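Local structure of cytosolic IMP-GMP specific 5'-nucleotidase (Legionella pneumophila subsp. pneumophila, 4OHF) at residues L43-L48 and K59-N64; F52-E57 and A157-Y162; E193-F198 and K203-L208. The protein probably hydrolyses purine nucleoside monophosphates such as IMP and GMP at their 5'-phosphate, as a magnesium-dependent cytosolic nucleotidase of the HAD superfamily. One frame throughout, in Å; residues are numbered along the deposited sequence.

Contact 1: residues L43-L48 and K59-N64; sequences LVKERL and KKFKFN
Lys45 reaches from helix 33-51 to the backbone of Phe61 in the loop that follows, a helix-to-loop tie on the surface of the helical part of the long insertion (helices and a small antiparallel sheet) between strands 19-22 and 204-208 of the HAD-type core. From CB the lysine runs out toward the loop, with CG anti to its backbone N, and no atom of residues 59-64 comes near until CD. Lys45 CD lies 3.6 Å from Phe61 CB, an apolar touch in which the two side chains pass at a slant. A bend at chi3 (57°) then turns the rest of the chain round this point. Lys45 CE comes to 3.9 Å from Phe61 O, and Lys45 NZ delivers the one hydrogen bond of the contact, 2.6 Å to Phe61 O. The carbonyl of Lys59 is a looser neighbour of the ammonium, Lys45 NZ to Lys59 O being 3.8 Å.

Phe61 starts out toward the helix at CB, but its ring leads off to Tyr41 of helix 33-51 and to Gln138 and Leu139 of helix 129-143. Lys59 turns its own amine to Glu56 in a salt bridge. Phe61 O meets Lys45 NZ at a C=O...N angle of 140°, with the nitrogen tilted 24° from the carbonyl plane.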
loop_
_atom_site.group_PDB
_atom_site.type_symbol
_atom_site.label_atom_id
_atom_site.label_comp_id
_atom_site.label_asym_id
_atom_site.label_seq_id
_atom_site.Cartn_x
_atom_site.Cartn_y
_atom_site.Cartn_z
ATOM N N LEU B 43 -2.257 17.331 32.292
ATOM C CA LEU B 43 -1.997 15.906 32.456
ATOM C C LEU B 43 -0.959 15.379 31.461
ATOM O O LEU B 43 -0.074 14.618 31.845
ATOM C CB LEU B 43 -3.296 15.103 32.312
ATOM C CG LEU B 43 -4.411 15.408 33.307
ATOM C CD1 LEU B 43 -5.645 14.603 32.965
ATOM C CD2 LEU B 43 -3.934 15.097 34.712
ATOM N N VAL B 44 -1.066 15.778 30.193
ATOM C CA VAL B 44 -0.144 15.323 29.145
ATOM C C VAL B 44 1.250 15.901 29.303
ATOM O O VAL B 44 2.242 15.209 29.090
ATOM C CB VAL B 44 -0.656 15.696 27.728
ATOM C CG1 VAL B 44 0.404 15.387 26.682
ATOM C CG2 VAL B 44 -1.913 14.922 27.411
ATOM N N LYS B 45 1.321 17.176 29.664
ATOM C CA LYS B 45 2.605 17.833 29.854
ATOM C C LYS B 45 3.308 17.203 31.051
ATOM O O LYS B 45 4.529 17.035 31.061
ATOM C CB LYS B 45 2.400 19.330 30.086
ATOM C CG LYS B 45 3.684 20.139 30.087
ATOM C CD LYS B 45 3.396 21.615 30.233
ATOM C CE LYS B 45 2.595 21.886 31.495
ATOM N NZ LYS B 45 2.356 23.339 31.704
ATOM N N GLU B 46 2.520 16.846 32.054
ATOM C CA GLU B 46 3.037 16.224 33.260
ATOM C C GLU B 46 3.617 14.855 32.942
ATOM O O GLU B 46 4.776 14.580 33.239
ATOM C CB GLU B 46 1.909 16.087 34.274
ATOM C CG GLU B 46 2.248 15.292 35.512
ATOM C CD GLU B 46 0.997 14.838 36.236
ATOM O OE1 GLU B 46 0.183 15.710 36.617
ATOM O OE2 GLU B 46 0.825 13.611 36.411
ATOM N N ARG B 47 2.804 14.002 32.327
ATOM C CA ARG B 47 3.218 12.646 31.970
ATOM C C ARG B 47 4.503 12.614 31.142
ATOM O O ARG B 47 5.191 11.593 31.094
ATOM C CB ARG B 47 2.093 11.933 31.211
ATOM C CG ARG B 47 2.415 10.504 30.803
ATOM C CD ARG B 47 2.757 9.665 32.011
ATOM N NE ARG B 47 1.637 9.596 32.939
ATOM C CZ ARG B 47 0.658 8.701 32.862
ATOM N NH1 ARG B 47 0.668 7.788 31.895
ATOM N NH2 ARG B 47 -0.338 8.728 33.745
ATOM N N LEU B 48 4.824 13.731 30.494
ATOM C CA LEU B 48 6.037 13.820 29.685
ATOM C C LEU B 48 7.276 14.007 30.550
ATOM O O LEU B 48 8.273 13.306 30.389
ATOM C CB LEU B 48 5.940 14.981 28.697
ATOM C CG LEU B 48 5.131 14.719 27.431
ATOM C CD1 LEU B 48 5.042 15.998 26.611
ATOM C CD2 LEU B 48 5.795 13.605 26.631
ATOM N N LYS B 59 7.694 21.955 32.468
ATOM C CA LYS B 59 6.705 22.140 33.524
ATOM C C LYS B 59 6.304 23.611 33.607
ATOM O O LYS B 59 5.235 23.948 34.110
ATOM C CB LYS B 59 7.279 21.695 34.873
ATOM C CG LYS B 59 7.797 20.265 34.906
ATOM C CD LYS B 59 8.456 19.948 36.251
ATOM C CE LYS B 59 9.071 18.556 36.261
ATOM N NZ LYS B 59 9.790 18.275 37.535
ATOM N N LYS B 60 7.169 24.482 33.102
ATOM C CA LYS B 60 6.925 25.921 33.130
ATOM C C LYS B 60 5.993 26.394 32.002
ATOM O O LYS B 60 5.419 27.482 32.073
ATOM C CB LYS B 60 8.266 26.653 33.041
ATOM C CG LYS B 60 8.421 27.826 33.998
ATOM C CD LYS B 60 9.862 28.349 33.999
ATOM C CE LYS B 60 10.042 29.491 34.989
ATOM N NZ LYS B 60 9.158 30.648 34.662
ATOM N N PHE B 61 5.849 25.571 30.967
ATOM C CA PHE B 61 4.996 25.897 29.825
ATOM C C PHE B 61 3.606 26.390 30.220
ATOM O O PHE B 61 2.923 25.775 31.036
ATOM C CB PHE B 61 4.854 24.677 28.906
ATOM C CG PHE B 61 6.068 24.406 28.056
ATOM C CD1 PHE B 61 6.106 23.294 27.218
ATOM C CD2 PHE B 61 7.167 25.262 28.080
ATOM C CE1 PHE B 61 7.215 23.038 26.417
ATOM C CE2 PHE B 61 8.274 25.014 27.288
ATOM C CZ PHE B 61 8.297 23.897 26.453
ATOM N N LYS B 62 3.191 27.501 29.622
ATOM C CA LYS B 62 1.886 28.082 29.906
ATOM C C LYS B 62 0.902 27.742 28.799
ATOM O O LYS B 62 1.246 27.776 27.619
ATOM C CB LYS B 62 2.002 29.604 30.055
ATOM C CG LYS B 62 1.691 30.117 31.455
ATOM C CD LYS B 62 2.548 29.410 32.498
ATOM C CE LYS B 62 2.123 29.760 33.920
ATOM N NZ LYS B 62 2.915 28.991 34.932
ATOM N N PHE B 63 -0.323 27.414 29.191
ATOM C CA PHE B 63 -1.363 27.056 28.236
ATOM C C PHE B 63 -2.288 28.211 27.890
ATOM O O PHE B 63 -2.933 28.788 28.758
ATOM C CB PHE B 63 -2.191 25.884 28.776
ATOM C CG PHE B 63 -3.416 25.573 27.957
ATOM C CD1 PHE B 63 -4.642 26.135 28.275
ATOM C CD2 PHE B 63 -3.339 24.718 26.860
ATOM C CE1 PHE B 63 -5.779 25.851 27.514
ATOM C CE2 PHE B 63 -4.468 24.429 26.096
ATOM C CZ PHE B 63 -5.687 24.994 26.423
ATOM N N ASN B 64 -2.332 28.549 26.607
ATOM C CA ASN B 64 -3.209 29.608 26.123
ATOM C C ASN B 64 -4.107 29.049 25.022
ATOM O O ASN B 64 -3.670 28.835 23.884
ATOM C CB ASN B 64 -2.405 30.795 25.595
ATOM C CG ASN B 64 -3.260 31.767 24.800
ATOM O OD1 ASN B 64 -4.404 32.043 25.143
ATOM N ND2 ASN B 64 -2.701 32.293 23.728
#

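Contact 2: residues F52-E57 and A157-Y162; sequences FHYPEE and AQDVQY
Asp159 turns its carboxylate toward Phe52 and Tyr54 by setting CG beside its backbone N (chi1 -74°), while Tyr162, one turn further along the same helix, swings its ring up against Phe52 with CG on the far side from its own backbone N (chi1 177°). The contact packs the loop that ends helix 33-51 onto helix 153-170, within the insertion of the HAD-type fold. Both residues stand on the helix face that looks at this loop, where the chain leaves helical geometry at His53 with a positive phi.

The polar part is one hydrogen bond: Tyr54 OH donates to Asp159 OD2 over 2.6 Å. It uses the anti lone pair of that oxygen, the one pointing away from OD1, and the carboxylate stands almost at right angles to the tyrosine ring, with OD2 at the ring's edge. The bond gives the hydroxyl of buried Tyr54 a carboxylate acceptor, and a donated hydrogen bond of this kind would probably help to stabilise the ionised form of Asp159.

Phe52 is touched on two sides. Asp159 CB sits over one face in a CH-pi contact, 4.2 Å from the Phe52 ring centroid and displaced toward the rim, and Asp159 OD1 stands off the same face, just outside the rim near Phe52 CE1. Phe52 CE2 meets Tyr162 CD1 at 3.3 Å, at the edge of the phenylalanine ring. The two aromatic planes make 80°, with centroids 5.4 Å apart, in an oblique pairing.

Tyr54 also rests on Ile156 of helix 153-170 and on Met150 and Pro151 in the loop before it. Behind the contact, Val160 packs on Phe132 and Leu139 of helix 129-143, and Ala157 meets Tyr136 of that helix and Met122 of strand 121-122.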
loop_
_atom_site.group_PDB
_atom_site.type_symbol
_atom_site.label_atom_id
_atom_site.label_comp_id
_atom_site.label_asym_id
_atom_site.label_seq_id
_atom_site.Cartn_x
_atom_site.Cartn_y
_atom_site.Cartn_z
ATOM N N PHE B 52 8.733 10.213 30.630
ATOM C CA PHE B 52 9.590 10.365 29.462
ATOM C C PHE B 52 10.865 11.137 29.727
ATOM O O PHE B 52 11.716 11.253 28.848
ATOM C CB PHE B 52 8.815 10.996 28.308
ATOM C CG PHE B 52 8.105 9.991 27.461
ATOM C CD1 PHE B 52 8.794 9.281 26.485
ATOM C CD2 PHE B 52 6.766 9.694 27.685
ATOM C CE1 PHE B 52 8.162 8.284 25.745
ATOM C CE2 PHE B 52 6.121 8.698 26.949
ATOM C CZ PHE B 52 6.824 7.990 25.976
ATOM N N HIS B 53 10.993 11.669 30.937
ATOM C CA HIS B 53 12.201 12.386 31.322
ATOM C C HIS B 53 12.589 13.498 30.344
ATOM O O HIS B 53 13.648 13.448 29.716
ATOM C CB HIS B 53 13.353 11.377 31.458
ATOM C CG HIS B 53 12.988 10.148 32.240
ATOM N ND1 HIS B 53 13.494 8.899 31.942
ATOM C CD2 HIS B 53 12.150 9.973 33.292
ATOM C CE1 HIS B 53 12.978 8.009 32.772
ATOM N NE2 HIS B 53 12.160 8.634 33.601
ATOM N N TYR B 54 11.720 14.496 30.218
ATOM C CA TYR B 54 11.965 15.643 29.342
ATOM C C TYR B 54 12.502 16.790 30.202
ATOM O O TYR B 54 12.386 16.759 31.429
ATOM C CB TYR B 54 10.659 16.082 28.664
ATOM C CG TYR B 54 10.411 15.493 27.288
ATOM C CD1 TYR B 54 10.592 16.263 26.137
ATOM C CD2 TYR B 54 9.972 14.174 27.134
ATOM C CE1 TYR B 54 10.339 15.740 24.868
ATOM C CE2 TYR B 54 9.717 13.642 25.865
ATOM C CZ TYR B 54 9.903 14.431 24.741
ATOM O OH TYR B 54 9.651 13.913 23.493
ATOM N N PRO B 55 13.091 17.820 29.569
ATOM C CA PRO B 55 13.631 18.960 30.318
ATOM C C PRO B 55 12.685 19.461 31.409
ATOM O O PRO B 55 11.477 19.563 31.198
ATOM C CB PRO B 55 13.861 20.004 29.229
ATOM C CG PRO B 55 14.272 19.161 28.067
ATOM C CD PRO B 55 13.283 18.009 28.118
ATOM N N GLU B 56 13.244 19.764 32.575
ATOM C CA GLU B 56 12.463 20.258 33.703
ATOM C C GLU B 56 11.805 21.579 33.326
ATOM O O GLU B 56 10.901 22.064 34.009
ATOM C CB GLU B 56 13.373 20.460 34.919
ATOM C CG GLU B 56 13.775 19.172 35.627
ATOM C CD GLU B 56 12.804 18.786 36.735
ATOM O OE1 GLU B 56 12.890 17.639 37.231
ATOM O OE2 GLU B 56 11.965 19.634 37.119
ATOM N N GLU B 57 12.264 22.149 32.222
ATOM C CA GLU B 57 11.746 23.421 31.746
ATOM C C GLU B 57 10.293 23.360 31.248
ATOM O O GLU B 57 9.549 24.334 31.375
ATOM C CB GLU B 57 12.666 23.950 30.639
ATOM C CG GLU B 57 12.489 25.423 30.317
ATOM C CD GLU B 57 12.731 26.319 31.525
ATOM O OE1 GLU B 57 11.982 26.196 32.518
ATOM O OE2 GLU B 57 13.667 27.148 31.485
ATOM N N ALA B 157 6.572 14.303 18.721
ATOM C CA ALA B 157 5.178 14.127 18.331
ATOM C C ALA B 157 4.636 12.771 18.756
ATOM O O ALA B 157 3.504 12.676 19.227
ATOM C CB ALA B 157 5.028 14.291 16.832
ATOM N N GLN B 158 5.436 11.720 18.593
ATOM C CA GLN B 158 4.997 10.376 18.975
ATOM C C GLN B 158 4.927 10.205 20.490
ATOM O O GLN B 158 4.019 9.542 21.011
ATOM C CB GLN B 158 5.916 9.326 18.357
ATOM C CG GLN B 158 5.870 9.338 16.830
ATOM C CD GLN B 158 6.738 8.265 16.202
ATOM O OE1 GLN B 158 7.929 8.158 16.506
ATOM N NE2 GLN B 158 6.147 7.466 15.314
ATOM N N ASP B 159 5.873 10.808 21.202
ATOM C CA ASP B 159 5.857 10.721 22.656
ATOM C C ASP B 159 4.578 11.365 23.165
ATOM O O ASP B 159 3.832 10.764 23.949
ATOM C CB ASP B 159 7.058 11.440 23.277
ATOM C CG ASP B 159 8.366 10.674 23.098
ATOM O OD1 ASP B 159 8.328 9.443 22.842
ATOM O OD2 ASP B 159 9.432 11.317 23.231
ATOM N N VAL B 160 4.333 12.590 22.705
ATOM C CA VAL B 160 3.149 13.334 23.093
ATOM C C VAL B 160 1.891 12.521 22.813
ATOM O O VAL B 160 1.006 12.450 23.665
ATOM C CB VAL B 160 3.067 14.683 22.350
ATOM C CG1 VAL B 160 1.752 15.354 22.647
ATOM C CG2 VAL B 160 4.210 15.581 22.770
ATOM N N GLN B 161 1.810 11.894 21.638
ATOM C CA GLN B 161 0.629 11.094 21.297
ATOM C C GLN B 161 0.491 9.946 22.277
ATOM O O GLN B 161 -0.616 9.575 22.665
ATOM C CB GLN B 161 0.725 10.539 19.872
ATOM C CG GLN B 161 -0.474 9.683 19.452
ATOM C CD GLN B 161 -1.793 10.449 19.474
ATOM O OE1 GLN B 161 -1.916 11.515 18.864
ATOM N NE2 GLN B 161 -2.786 9.904 20.171
ATOM N N TYR B 162 1.626 9.386 22.678
ATOM C CA TYR B 162 1.634 8.287 23.624
ATOM C C TYR B 162 1.025 8.734 24.947
ATOM O O TYR B 162 0.188 8.033 25.520
ATOM C CB TYR B 162 3.068 7.788 23.838
ATOM C CG TYR B 162 3.202 6.689 24.876
ATOM C CD1 TYR B 162 3.430 6.991 26.221
ATOM C CD2 TYR B 162 3.093 5.346 24.515
ATOM C CE1 TYR B 162 3.548 5.978 27.181
ATOM C CE2 TYR B 162 3.207 4.331 25.465
ATOM C CZ TYR B 162 3.434 4.653 26.795
ATOM O OH TYR B 162 3.536 3.649 27.734
#

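Contact 3: residues E193-F198 and K203-L208; sequences EGLKHF and KKIFIL
Leu195 and Ile205 open the apolar side of this contact, which lays helix 189-200 against the strand that follows it, 204-208, in the Rossmann-like core of the HAD fold. Ile205 CD1 is the atom at the centre. Ile205 CD1 lies 3.3 Å from Leu195 CD2 and 4.2 Å from Phe198 CB, thus meeting residues one turn apart on the helix. With CG1 anti to the carbonyl carbon (chi1 -56°), the longer branch of Ile205 reaches to the helix, and the shorter one, CG2, still comes to 4.0 Å from Leu195 CD2. Leu195 and Ile205 run at a slant to each other.

A second apolar touch lies nearer the turn. Phe198 CD1 is 3.9 Å from Lys203 CG, the aliphatic part of the lysine passing obliquely by the ring. A bend at chi2 (66°) then leads the amine away, and Lys203 NZ is hydrogen-bonded to the carbonyls of Met14 and Pro442.

The polar link is made by the backbone alone. Lys203 N donates to Phe198 O at 3.2 Å with an N-H...O angle of 148°, closing the turn between helix and strand.

Strand 204-208 runs parallel between strands 19-22 and 240-243. Strand 19-22 leads into Asp23, a magnesium ligand, whose side chain is about 11 Å from that of Ile205. Leu195 and Ile205 both pack on Leu22, Phe198 on Ile20, and Leu195 also on Leu28 of helix 24-28. On the outer side of helix 189-200, Glu193 and His197 pack on Ile366 and Cys362 of the second subunit.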
loop_
_atom_site.group_PDB
_atom_site.type_symbol
_atom_site.label_atom_id
_atom_site.label_comp_id
_atom_site.label_asym_id
_atom_site.label_seq_id
_atom_site.Cartn_x
_atom_site.Cartn_y
_atom_site.Cartn_z
ATOM N N GLU B 193 -35.283 17.717 27.293
ATOM C CA GLU B 193 -36.565 17.969 26.647
ATOM C C GLU B 193 -36.501 17.448 25.216
ATOM O O GLU B 193 -37.445 16.821 24.723
ATOM C CB GLU B 193 -36.899 19.464 26.631
ATOM C CG GLU B 193 -37.024 20.123 28.001
ATOM C CD GLU B 193 -37.723 19.232 29.043
ATOM O OE1 GLU B 193 -38.780 18.625 28.718
ATOM O OE2 GLU B 193 -37.211 19.146 30.194
ATOM N N GLY B 194 -35.372 17.704 24.561
ATOM C CA GLY B 194 -35.176 17.274 23.190
ATOM C C GLY B 194 -35.283 15.780 23.000
ATOM O O GLY B 194 -35.954 15.308 22.081
ATOM N N LEU B 195 -34.611 15.025 23.857
ATOM C CA LEU B 195 -34.677 13.587 23.768
ATOM C C LEU B 195 -36.127 13.151 23.933
ATOM O O LEU B 195 -36.652 12.378 23.127
ATOM C CB LEU B 195 -33.797 12.952 24.843
ATOM C CG LEU B 195 -32.304 13.162 24.584
ATOM C CD1 LEU B 195 -31.489 12.679 25.766
ATOM C CD2 LEU B 195 -31.914 12.423 23.323
ATOM N N LYS B 196 -36.780 13.659 24.972
ATOM C CA LYS B 196 -38.167 13.312 25.211
ATOM C C LYS B 196 -38.967 13.617 23.959
ATOM O O LYS B 196 -39.751 12.798 23.489
ATOM C CB LYS B 196 -38.717 14.096 26.392
ATOM C CG LYS B 196 -38.335 13.524 27.741
ATOM C CD LYS B 196 -39.209 14.144 28.805
ATOM C CE LYS B 196 -38.871 13.667 30.202
ATOM N NZ LYS B 196 -39.828 14.220 31.211
ATOM N N HIS B 197 -38.753 14.798 23.406
ATOM C CA HIS B 197 -39.448 15.167 22.195
ATOM C C HIS B 197 -39.330 14.026 21.184
ATOM O O HIS B 197 -40.326 13.421 20.797
ATOM C CB HIS B 197 -38.835 16.429 21.604
ATOM C CG HIS B 197 -39.644 17.029 20.496
ATOM N ND1 HIS B 197 -39.078 17.766 19.476
ATOM C CD2 HIS B 197 -40.979 17.016 20.259
ATOM C CE1 HIS B 197 -40.030 18.177 18.656
ATOM N NE2 HIS B 197 -41.192 17.737 19.108
ATOM N N PHE B 198 -38.103 13.731 20.766
ATOM C CA PHE B 198 -37.857 12.669 19.791
ATOM C C PHE B 198 -38.451 11.313 20.153
ATOM O O PHE B 198 -39.028 10.642 19.299
ATOM C CB PHE B 198 -36.353 12.503 19.539
ATOM C CG PHE B 198 -35.809 13.401 18.463
ATOM C CD1 PHE B 198 -35.058 12.874 17.419
ATOM C CD2 PHE B 198 -36.049 14.769 18.484
ATOM C CE1 PHE B 198 -34.556 13.696 16.409
ATOM C CE2 PHE B 198 -35.547 15.596 17.479
ATOM C CZ PHE B 198 -34.803 15.054 16.442
ATOM N N LYS B 203 -39.065 7.682 18.133
ATOM C CA LYS B 203 -37.640 7.580 17.856
ATOM C C LYS B 203 -36.949 6.778 18.960
ATOM O O LYS B 203 -37.280 6.913 20.131
ATOM C CB LYS B 203 -37.035 8.974 17.808
ATOM C CG LYS B 203 -36.336 9.322 16.527
ATOM C CD LYS B 203 -37.301 9.394 15.368
ATOM C CE LYS B 203 -36.618 9.971 14.146
ATOM N NZ LYS B 203 -37.505 9.856 12.962
ATOM N N LYS B 204 -35.998 5.932 18.587
ATOM C CA LYS B 204 -35.257 5.162 19.578
ATOM C C LYS B 204 -33.895 5.829 19.708
ATOM O O LYS B 204 -33.260 6.147 18.714
ATOM C CB LYS B 204 -35.079 3.711 19.136
ATOM C CG LYS B 204 -36.275 2.814 19.390
ATOM C CD LYS B 204 -35.927 1.397 18.952
ATOM C CE LYS B 204 -37.071 0.414 19.141
ATOM N NZ LYS B 204 -36.670 -0.937 18.606
ATOM N N ILE B 205 -33.452 6.040 20.938
ATOM C CA ILE B 205 -32.175 6.687 21.155
ATOM C C ILE B 205 -31.223 5.800 21.930
ATOM O O ILE B 205 -31.593 5.236 22.960
ATOM C CB ILE B 205 -32.390 8.005 21.917
ATOM C CG1 ILE B 205 -33.367 8.871 21.130
ATOM C CG2 ILE B 205 -31.064 8.726 22.120
ATOM C CD1 ILE B 205 -33.786 10.104 21.850
ATOM N N PHE B 206 -29.997 5.668 21.438
ATOM C CA PHE B 206 -29.005 4.865 22.140
ATOM C C PHE B 206 -27.689 5.617 22.291
ATOM O O PHE B 206 -27.361 6.495 21.488
ATOM C CB PHE B 206 -28.794 3.504 21.435
ATOM C CG PHE B 206 -28.128 3.580 20.076
ATOM C CD1 PHE B 206 -26.738 3.430 19.948
ATOM C CD2 PHE B 206 -28.894 3.696 18.913
ATOM C CE1 PHE B 206 -26.128 3.381 18.680
ATOM C CE2 PHE B 206 -28.293 3.650 17.639
ATOM C CZ PHE B 206 -26.905 3.489 17.526
ATOM N N ILE B 207 -26.949 5.282 23.342
ATOM C CA ILE B 207 -25.662 5.886 23.609
ATOM C C ILE B 207 -24.561 4.970 23.094
ATOM O O ILE B 207 -24.638 3.750 23.240
ATOM C CB ILE B 207 -25.470 6.108 25.119
ATOM C CG1 ILE B 207 -26.459 7.167 25.604
ATOM C CG2 ILE B 207 -24.031 6.544 25.421
ATOM C CD1 ILE B 207 -26.386 7.430 27.073
ATOM N N LEU B 208 -23.538 5.553 22.484
ATOM C CA LEU B 208 -22.416 4.770 21.966
ATOM C C LEU B 208 -21.169 5.554 22.382
ATOM O O LEU B 208 -20.714 6.455 21.664
ATOM C CB LEU B 208 -22.508 4.657 20.438
ATOM C CG LEU B 208 -21.493 3.796 19.687
ATOM C CD1 LEU B 208 -21.659 2.334 20.093
ATOM C CD2 LEU B 208 -21.699 3.952 18.183
#

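Overall arrangement
Contacts 1 and 2 are neighbours, with centres 10 Å apart, and share the loop after helix 33-51: Lys45 ties it back to its own helix through Phe61 O, and Phe52 and Tyr54 tie it across to Asp159. Leu48, on the 43-48 segment, packs on Asp159 and Val160. Contact 1 lies at the surface; contact 2, partly buried, combines aromatic packing with a tyrosine-aspartate bond. Contact 3 is buried between helix 189-200 and a parallel strand of the central mixed sheet, its centre about 38 Å from that of contact 1 and about 42 Å from that of contact 2. There apolar packing, aliphatic and aromatic, dominates. The first two belong to the insertion between strands 19-22 and 204-208, the third to the core carrying the magnesium site.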